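Local coordinates for PTS system fructose-specific EIIB component (PDB 1BLE), which carries a phosphoryl group on a histidine and passes it to fructose during uptake by the levanase-operon phosphotransferase system of Bacillus subtilis, at residues G16-R21 and R144-D149; A28-V33 and N55-A60; V34-A39 and V61-M66. All blocks are in the same frame, centred on the assembly; numbering follows the deposited sequence.

Contact 1 (G16-R21 and R144-D149)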
loop_
_atom_site.group_PDB
_atom_site.type_symbol
_atom_site.label_atom_id
_atom_site.label_comp_id
_atom_site.label_asym_id
_atom_site.label_seq_id
_atom_site.Cartn_x
_atom_site.Cartn_y
_atom_site.Cartn_z
ATOM N N GLY A 16 1.744 -4.354 -17.441
ATOM C CA GLY A 16 1.883 -3.478 -18.594
ATOM C C GLY A 16 0.960 -2.275 -18.674
ATOM O O GLY A 16 0.399 -1.831 -17.670
ATOM N N GLN A 17 0.777 -1.759 -19.882
ATOM C CA GLN A 17 -0.071 -0.595 -20.079
ATOM C C GLN A 17 -1.528 -0.963 -20.282
ATOM O O GLN A 17 -2.360 -0.082 -20.421
ATOM C CB GLN A 17 0.412 0.222 -21.285
ATOM N N ILE A 18 -1.837 -2.253 -20.298
ATOM C CA ILE A 18 -3.199 -2.709 -20.501
ATOM C C ILE A 18 -4.249 -2.013 -19.618
ATOM O O ILE A 18 -5.088 -1.247 -20.101
ATOM C CB ILE A 18 -3.317 -4.231 -20.271
ATOM C CG1 ILE A 18 -2.177 -4.978 -20.970
ATOM C CG2 ILE A 18 -4.651 -4.745 -20.808
ATOM C CD1 ILE A 18 -2.378 -5.238 -22.463
ATOM N N LEU A 19 -4.207 -2.262 -18.320
ATOM C CA LEU A 19 -5.201 -1.681 -17.428
ATOM C C LEU A 19 -5.335 -0.149 -17.512
ATOM O O LEU A 19 -6.428 0.393 -17.445
ATOM C CB LEU A 19 -4.915 -2.119 -16.005
ATOM C CG LEU A 19 -6.159 -2.247 -15.141
ATOM C CD1 LEU A 19 -6.928 -3.515 -15.415
ATOM C CD2 LEU A 19 -5.610 -2.281 -13.740
ATOM N N THR A 20 -4.214 0.529 -17.692
ATOM C CA THR A 20 -4.169 1.983 -17.794
ATOM C C THR A 20 -5.015 2.441 -18.976
ATOM O O THR A 20 -5.761 3.423 -18.904
ATOM C CB THR A 20 -2.699 2.465 -18.012
ATOM O OG1 THR A 20 -1.901 2.115 -16.873
ATOM C CG2 THR A 20 -2.619 3.968 -18.228
ATOM N N ARG A 21 -4.943 1.694 -20.059
ATOM C CA ARG A 21 -5.693 2.063 -21.235
ATOM C C ARG A 21 -7.183 1.980 -20.988
ATOM O O ARG A 21 -7.918 2.850 -21.426
ATOM C CB ARG A 21 -5.240 1.232 -22.436
ATOM C CG ARG A 21 -3.708 1.348 -22.683
ATOM C CD ARG A 21 -3.330 1.454 -24.155
ATOM N NE ARG A 21 -4.366 2.173 -24.899
ATOM C CZ ARG A 21 -4.838 1.807 -26.095
ATOM N NH1 ARG A 21 -4.356 0.728 -26.710
ATOM N NH2 ARG A 21 -5.845 2.474 -26.647
ATOM N N ARG A 144 -11.200 -9.462 -25.074
ATOM C CA ARG A 144 -10.274 -8.516 -25.679
ATOM C C ARG A 144 -9.352 -7.937 -24.649
ATOM O O ARG A 144 -9.684 -7.915 -23.459
ATOM C CB ARG A 144 -10.961 -7.421 -26.495
ATOM C CG ARG A 144 -12.024 -6.609 -25.793
ATOM C CD ARG A 144 -12.333 -5.390 -26.672
ATOM N NE ARG A 144 -13.532 -4.693 -26.235
ATOM C CZ ARG A 144 -13.900 -3.501 -26.676
ATOM N NH1 ARG A 144 -13.175 -2.874 -27.578
ATOM N NH2 ARG A 144 -14.950 -2.904 -26.162
ATOM N N GLN A 145 -8.163 -7.544 -25.090
ATOM C CA GLN A 145 -7.178 -6.974 -24.178
ATOM C C GLN A 145 -7.322 -5.472 -24.031
ATOM O O GLN A 145 -7.373 -4.944 -22.916
ATOM C CB GLN A 145 -5.755 -7.264 -24.660
ATOM C CG GLN A 145 -5.543 -8.691 -25.063
ATOM C CD GLN A 145 -5.854 -9.640 -23.939
ATOM O OE1 GLN A 145 -5.297 -9.501 -22.844
ATOM N NE2 GLN A 145 -6.748 -10.617 -24.191
ATOM N N LEU A 146 -7.366 -4.798 -25.177
ATOM C CA LEU A 146 -7.450 -3.353 -25.239
ATOM C C LEU A 146 -8.781 -2.750 -25.732
ATOM O O LEU A 146 -9.623 -3.447 -26.300
ATOM C CB LEU A 146 -6.289 -2.903 -26.103
ATOM C CG LEU A 146 -4.941 -3.508 -25.710
ATOM C CD1 LEU A 146 -3.882 -2.828 -26.517
ATOM C CD2 LEU A 146 -4.646 -3.290 -24.233
ATOM N N PRO A 147 -9.039 -1.472 -25.427
ATOM C CA PRO A 147 -10.293 -0.884 -25.894
ATOM C C PRO A 147 -10.332 -0.791 -27.413
ATOM O O PRO A 147 -11.385 -0.604 -28.006
ATOM C CB PRO A 147 -10.280 0.484 -25.250
ATOM C CG PRO A 147 -9.632 0.206 -23.962
ATOM C CD PRO A 147 -8.454 -0.632 -24.370
ATOM N N SER A 148 -9.175 -0.961 -28.034
ATOM C CA SER A 148 -9.038 -0.916 -29.495
ATOM C C SER A 148 -9.076 -2.239 -30.247
ATOM O O SER A 148 -9.076 -2.253 -31.461
ATOM C CB SER A 148 -7.767 -0.164 -29.891
ATOM O OG SER A 148 -6.747 -0.324 -28.927
ATOM N N ASP A 149 -9.021 -3.352 -29.542
ATOM C CA ASP A 149 -9.095 -4.636 -30.211
ATOM C C ASP A 149 -10.597 -4.754 -30.428
ATOM O O ASP A 149 -11.364 -4.122 -29.694
ATOM C CB ASP A 149 -8.557 -5.755 -29.298
ATOM C CG ASP A 149 -7.034 -5.672 -29.068
ATOM O OD1 ASP A 149 -6.298 -5.452 -30.058
ATOM O OD2 ASP A 149 -6.554 -5.822 -27.916
#
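Ile18, whose CG2 stands anti to the backbone N with CG1 beside that N (chi1 -46°), meets Leu146, whose CG stands anti to the carbonyl carbon (chi1 -49°). The two side chains cross at about a right angle, Ile18 CD1 lying 3.5 Å from Leu146 CD2. Ile18 CG2 also rests 3.4 Å from Gln145 O, a carbonyl that accepts a hydrogen bond from Trp22 NE1. One helical turn on, Arg21 bends at chi2 and chi3 and runs at a slant to Leu146, with NH1 3.6 Å from Leu146 CD1. The same NH1 gives a weak hydrogen bond of 3.4 Å to Ser148 OG, which lies at the guanidinium edge. Nearer the backbone, Arg21 CB is 4.2 Å from Pro147 CD. An alanine in place of Arg21 would probably leave Ser148 OG without this donor and Leu146 CD1 without its NH1 neighbour, while CB could still touch the proline. The loop holds its own shape: Leu146 N donates to Asp149 OD2 (3.0 Å), bridging the ends of a type I beta turn. The contact thus sets this turn, after strand 140-143, against the start of helix 18-26, just beyond the active-site loop of His15, the phosphoryl carrier, unmodified in this structure.

Contact 2 (A28-V33 and N55-A60)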
loop_
_atom_site.group_PDB
_atom_site.type_symbol
_atom_site.label_atom_id
_atom_site.label_comp_id
_atom_site.label_asym_id
_atom_site.label_seq_id
_atom_site.Cartn_x
_atom_site.Cartn_y
_atom_site.Cartn_z
ATOM N N ALA A 28 -12.127 6.233 -14.816
ATOM C CA ALA A 28 -12.550 5.659 -13.545
ATOM C C ALA A 28 -11.736 6.255 -12.428
ATOM O O ALA A 28 -10.583 6.603 -12.636
ATOM C CB ALA A 28 -12.392 4.175 -13.572
ATOM N N ASP A 29 -12.346 6.376 -11.252
ATOM C CA ASP A 29 -11.688 6.966 -10.096
ATOM C C ASP A 29 -10.846 5.890 -9.399
ATOM O O ASP A 29 -9.677 6.115 -9.022
ATOM C CB ASP A 29 -12.727 7.517 -9.088
ATOM C CG ASP A 29 -13.833 8.414 -9.743
ATOM O OD1 ASP A 29 -13.531 9.299 -10.580
ATOM O OD2 ASP A 29 -15.026 8.273 -9.371
ATOM N N ARG A 30 -11.423 4.694 -9.309
ATOM C CA ARG A 30 -10.784 3.575 -8.622
ATOM C C ARG A 30 -10.816 2.197 -9.277
ATOM O O ARG A 30 -11.717 1.899 -10.052
ATOM C CB ARG A 30 -11.401 3.450 -7.244
ATOM C CG ARG A 30 -12.892 3.494 -7.274
ATOM C CD ARG A 30 -13.411 3.789 -5.877
ATOM N NE ARG A 30 -13.166 5.164 -5.410
ATOM C CZ ARG A 30 -13.084 5.503 -4.121
ATOM N NH1 ARG A 30 -13.205 4.560 -3.177
ATOM N NH2 ARG A 30 -12.961 6.784 -3.767
ATOM N N ILE A 31 -9.831 1.365 -8.919
ATOM C CA ILE A 31 -9.699 -0.005 -9.391
ATOM C C ILE A 31 -9.810 -0.891 -8.168
ATOM O O ILE A 31 -9.064 -0.736 -7.216
ATOM C CB ILE A 31 -8.329 -0.265 -9.996
ATOM C CG1 ILE A 31 -8.188 0.511 -11.265
ATOM C CG2 ILE A 31 -8.156 -1.722 -10.387
ATOM C CD1 ILE A 31 -6.873 0.226 -11.897
ATOM N N ILE A 32 -10.721 -1.839 -8.188
ATOM C CA ILE A 32 -10.842 -2.700 -7.047
ATOM C C ILE A 32 -10.651 -4.149 -7.463
ATOM O O ILE A 32 -11.264 -4.615 -8.427
ATOM C CB ILE A 32 -12.211 -2.521 -6.394
ATOM C CG1 ILE A 32 -12.393 -1.072 -5.976
ATOM C CG2 ILE A 32 -12.343 -3.419 -5.198
ATOM C CD1 ILE A 32 -13.837 -0.688 -5.826
ATOM N N VAL A 33 -9.756 -4.846 -6.773
ATOM C CA VAL A 33 -9.530 -6.276 -7.054
ATOM C C VAL A 33 -10.471 -7.021 -6.113
ATOM O O VAL A 33 -10.481 -6.784 -4.897
ATOM C CB VAL A 33 -8.043 -6.697 -6.819
ATOM C CG1 VAL A 33 -7.895 -8.193 -6.829
ATOM C CG2 VAL A 33 -7.205 -6.155 -7.914
ATOM N N ASN A 55 -2.948 8.714 -9.382
ATOM C CA ASN A 55 -4.061 9.519 -9.887
ATOM C C ASN A 55 -5.226 8.541 -9.929
ATOM O O ASN A 55 -6.310 8.858 -10.440
ATOM C CB ASN A 55 -3.824 10.103 -11.296
ATOM N N VAL A 56 -4.971 7.320 -9.457
ATOM C CA VAL A 56 -6.019 6.297 -9.380
ATOM C C VAL A 56 -5.959 5.520 -8.057
ATOM O O VAL A 56 -4.931 4.927 -7.711
ATOM C CB VAL A 56 -5.969 5.303 -10.527
ATOM C CG1 VAL A 56 -7.370 4.724 -10.751
ATOM C CG2 VAL A 56 -5.457 5.975 -11.772
ATOM N N LYS A 57 -7.049 5.571 -7.303
ATOM C CA LYS A 57 -7.116 4.882 -6.030
ATOM C C LYS A 57 -7.336 3.399 -6.354
ATOM O O LYS A 57 -7.990 3.060 -7.323
ATOM C CB LYS A 57 -8.235 5.489 -5.152
ATOM C CG LYS A 57 -8.121 7.047 -4.956
ATOM C CD LYS A 57 -9.334 7.686 -4.225
ATOM C CE LYS A 57 -9.434 9.215 -4.455
ATOM N NZ LYS A 57 -9.683 9.582 -5.901
ATOM N N ALA A 58 -6.707 2.522 -5.590
ATOM C CA ALA A 58 -6.780 1.099 -5.814
ATOM C C ALA A 58 -6.909 0.393 -4.503
ATOM O O ALA A 58 -6.373 0.838 -3.524
ATOM C CB ALA A 58 -5.546 0.664 -6.458
ATOM N N SER A 59 -7.613 -0.718 -4.467
ATOM C CA SER A 59 -7.719 -1.469 -3.211
ATOM C C SER A 59 -8.172 -2.885 -3.498
ATOM O O SER A 59 -8.685 -3.170 -4.582
ATOM C CB SER A 59 -8.668 -0.792 -2.225
ATOM O OG SER A 59 -10.010 -1.116 -2.541
ATOM N N ALA A 60 -7.912 -3.792 -2.573
ATOM C CA ALA A 60 -8.317 -5.182 -2.785
ATOM C C ALA A 60 -9.244 -5.645 -1.672
ATOM O O ALA A 60 -8.903 -5.626 -0.492
ATOM C CB ALA A 60 -7.115 -6.100 -2.897
#
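Backbone hydrogen bonds join Arg30-Val33 to Lys57-Ala60 as parallel strands, their axes 4.7 Å apart and inclined by 12°. Lys57 N donates to Asp29 O and Ile31 N to Lys57 O, then Ser59 N to Ile31 O and Val33 N to Ser59 O. The donor passes from one strand to the other at each rung; the last bond, Val33 N to Ser59 O, spans 3.0 Å with an N-H...O angle of 162°. Weaker CA-H...O contacts fill in beside it, such as Ala58 CA to Ile31 O at 3.2 Å.

The pair is the strand-strand part of a beta-alpha-beta connection: the chain leaves strand 30-34, runs through helices 36-40 and 42-49, and returns as 57-61, the outermost strand of the sheet within this chain.

Apolar contacts lie on the face of Ile31, Val33, Ala58 and Ala60. Val33 CB faces Ala60 CB at 4.1 Å, and Ile31 CG1 also comes within 4.3 Å of CG1 of Val56, just before the strand. Leu19 and Ile23 of helix 18-26 press on Ile31.

Arg30, Lys57 and Ser59 share the other face with Ile32. Ser59 OG sits 4.2 Å from Ile32 CG1. The arginine chain bends at chi3, and Arg30 NH2 lies 3.8 Å from Lys57 CD. The like charges themselves stay apart, with Lys57 NZ 4.8 Å from Arg30 NH2. Met43 of the second subunit packs on Ile32 and Ser59, and Ser50 OG of that subunit takes a weak hydrogen bond from Ala58 N.

Contact 3 (V34-A39 and V61-M66)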
loop_
_atom_site.group_PDB
_atom_site.type_symbol
_atom_site.label_atom_id
_atom_site.label_comp_id
_atom_site.label_asym_id
_atom_site.label_seq_id
_atom_site.Cartn_x
_atom_site.Cartn_y
_atom_site.Cartn_z
ATOM N N VAL A 34 -11.339 -7.838 -6.690
ATOM C CA VAL A 34 -12.316 -8.576 -5.886
ATOM C C VAL A 34 -11.892 -10.051 -5.863
ATOM O O VAL A 34 -11.844 -10.709 -6.898
ATOM C CB VAL A 34 -13.755 -8.395 -6.487
ATOM C CG1 VAL A 34 -14.796 -8.976 -5.597
ATOM C CG2 VAL A 34 -14.060 -6.920 -6.725
ATOM N N SER A 35 -11.507 -10.542 -4.692
ATOM C CA SER A 35 -11.071 -11.936 -4.554
ATOM C C SER A 35 -10.898 -12.231 -3.099
ATOM O O SER A 35 -10.215 -11.491 -2.433
ATOM C CB SER A 35 -9.733 -12.181 -5.262
ATOM O OG SER A 35 -9.064 -13.314 -4.709
ATOM N N ASP A 36 -11.486 -13.327 -2.610
ATOM C CA ASP A 36 -11.364 -13.697 -1.191
ATOM C C ASP A 36 -9.932 -14.118 -0.849
ATOM O O ASP A 36 -9.376 -13.634 0.124
ATOM C CB ASP A 36 -12.356 -14.799 -0.804
ATOM C CG ASP A 36 -13.814 -14.309 -0.736
ATOM O OD1 ASP A 36 -14.327 -13.760 -1.740
ATOM O OD2 ASP A 36 -14.454 -14.506 0.321
ATOM N N ASP A 37 -9.306 -14.921 -1.712
ATOM C CA ASP A 37 -7.934 -15.403 -1.511
ATOM C C ASP A 37 -6.935 -14.240 -1.373
ATOM O O ASP A 37 -6.184 -14.154 -0.418
ATOM C CB ASP A 37 -7.488 -16.280 -2.709
ATOM C CG ASP A 37 -8.268 -17.610 -2.838
ATOM O OD1 ASP A 37 -9.527 -17.603 -2.845
ATOM O OD2 ASP A 37 -7.606 -18.671 -2.999
ATOM N N ILE A 38 -6.918 -13.365 -2.364
ATOM C CA ILE A 38 -6.033 -12.209 -2.410
ATOM C C ILE A 38 -6.272 -11.219 -1.249
ATOM O O ILE A 38 -5.369 -10.515 -0.827
ATOM C CB ILE A 38 -6.229 -11.481 -3.782
ATOM C CG1 ILE A 38 -5.642 -12.306 -4.929
ATOM C CG2 ILE A 38 -5.638 -10.106 -3.775
ATOM C CD1 ILE A 38 -6.121 -11.898 -6.310
ATOM N N ALA A 39 -7.467 -11.206 -0.692
ATOM C CA ALA A 39 -7.787 -10.258 0.373
ATOM C C ALA A 39 -7.338 -10.691 1.731
ATOM O O ALA A 39 -7.305 -9.879 2.641
ATOM C CB ALA A 39 -9.277 -9.997 0.398
ATOM N N VAL A 61 -10.438 -6.033 -2.058
ATOM C CA VAL A 61 -11.413 -6.481 -1.102
ATOM C C VAL A 61 -11.919 -7.865 -1.498
ATOM O O VAL A 61 -11.572 -8.384 -2.561
ATOM C CB VAL A 61 -12.570 -5.490 -1.060
ATOM C CG1 VAL A 61 -12.143 -4.257 -0.382
ATOM C CG2 VAL A 61 -13.052 -5.170 -2.487
ATOM N N SER A 62 -12.730 -8.445 -0.619
ATOM C CA SER A 62 -13.357 -9.756 -0.785
ATOM C C SER A 62 -14.768 -9.634 -1.388
ATOM O O SER A 62 -15.372 -8.559 -1.356
ATOM C CB SER A 62 -13.462 -10.448 0.571
ATOM O OG SER A 62 -14.507 -9.913 1.376
ATOM N N VAL A 63 -15.313 -10.744 -1.887
ATOM C CA VAL A 63 -16.647 -10.728 -2.484
ATOM C C VAL A 63 -17.690 -10.169 -1.526
ATOM O O VAL A 63 -18.624 -9.489 -1.935
ATOM C CB VAL A 63 -17.059 -12.116 -2.953
ATOM C CG1 VAL A 63 -18.528 -12.117 -3.411
ATOM C CG2 VAL A 63 -16.138 -12.532 -4.094
ATOM N N SER A 64 -17.462 -10.379 -0.242
ATOM C CA SER A 64 -18.367 -9.911 0.803
ATOM C C SER A 64 -18.335 -8.380 1.044
ATOM O O SER A 64 -19.404 -7.746 1.147
ATOM C CB SER A 64 -18.064 -10.695 2.086
ATOM O OG SER A 64 -17.717 -12.051 1.752
ATOM N N LYS A 65 -17.128 -7.799 1.131
ATOM C CA LYS A 65 -16.959 -6.363 1.346
ATOM C C LYS A 65 -17.348 -5.628 0.070
ATOM O O LYS A 65 -17.986 -4.585 0.131
ATOM C CB LYS A 65 -15.515 -6.058 1.776
ATOM C CG LYS A 65 -15.156 -4.578 2.045
ATOM C CD LYS A 65 -15.631 -4.031 3.390
ATOM C CE LYS A 65 -15.400 -2.511 3.534
ATOM N NZ LYS A 65 -15.900 -2.047 4.877
ATOM N N MET A 66 -17.025 -6.190 -1.092
ATOM C CA MET A 66 -17.395 -5.551 -2.362
ATOM C C MET A 66 -18.904 -5.389 -2.381
ATOM O O MET A 66 -19.406 -4.298 -2.587
ATOM C CB MET A 66 -16.939 -6.368 -3.579
ATOM C CG MET A 66 -17.178 -5.656 -4.914
ATOM S SD MET A 66 -16.420 -4.028 -4.942
ATOM C CE MET A 66 -17.697 -3.025 -5.683
#
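Val34 and Val61 form a parallel beta bridge with CA atoms 5.3 Å apart, the bridge including a hydrogen bond of 3.0 Å from Ser35 N to Val61 O, before both chain segments turn into helices. Asp36 makes the polar side-chain link. Its CG lies anti to the carbonyl carbon, beside the backbone N (chi1 -72°), and OD1 accepts from Val63 N at 3.2 Å, the donor standing above the carboxylate plane, 48° out of it. The aspartate crosses Val63 at about a right angle, with OD1 also beside the CG2 methyl. On the apolar side, Val34 meets Met66, again at about a right angle: Val34 CG2 lies 3.8 Å from Met66 CG, while Val34 CG1 approaches Met66 CB. Val34 CG1 is also 4.1 Å from Val63 CG2. Leu82 of the neighbouring strand packs on both Val34 and Met66. Ala39 CB rests 3.9 Å from Ser62 N, touching the bend between strand and helix. Ser35 caps the weakly bonded helix 36-40, its OG accepting from Ile38 N and also bonding Glu85; Ser62 caps helix 63-71, its OG taking weak bonds from Ser64 N and Lys65 N. Asp36 therefore adds a second acceptor at the N-terminus of helix 63-71, and its negative charge is probably stabilised by the positive end of that helix, where Val63 N is its donor.

In the fold
Contacts 2 and 3 are consecutive parts of one strand pair: 30-34 and 57-61 run together through contact 2, then diverge into helices 36-40 and 63-71 at contact 3, their centres about 14 Å apart. Val61 N, close to Val33 O, joins them, and their segments alternate along the chain. Both also touch the second subunit, so this edge of the sheet is part of the assembly interface. Contact 1 encloses the other two in sequence; its centre is about 16 Å from that of contact 2 and about 24 Å from that of contact 3. Helix 18-26 connects it to the sheet, Leu19 packing on Ile31. The active-site histidine lies beside contact 1, across the chain's centre from contact 3.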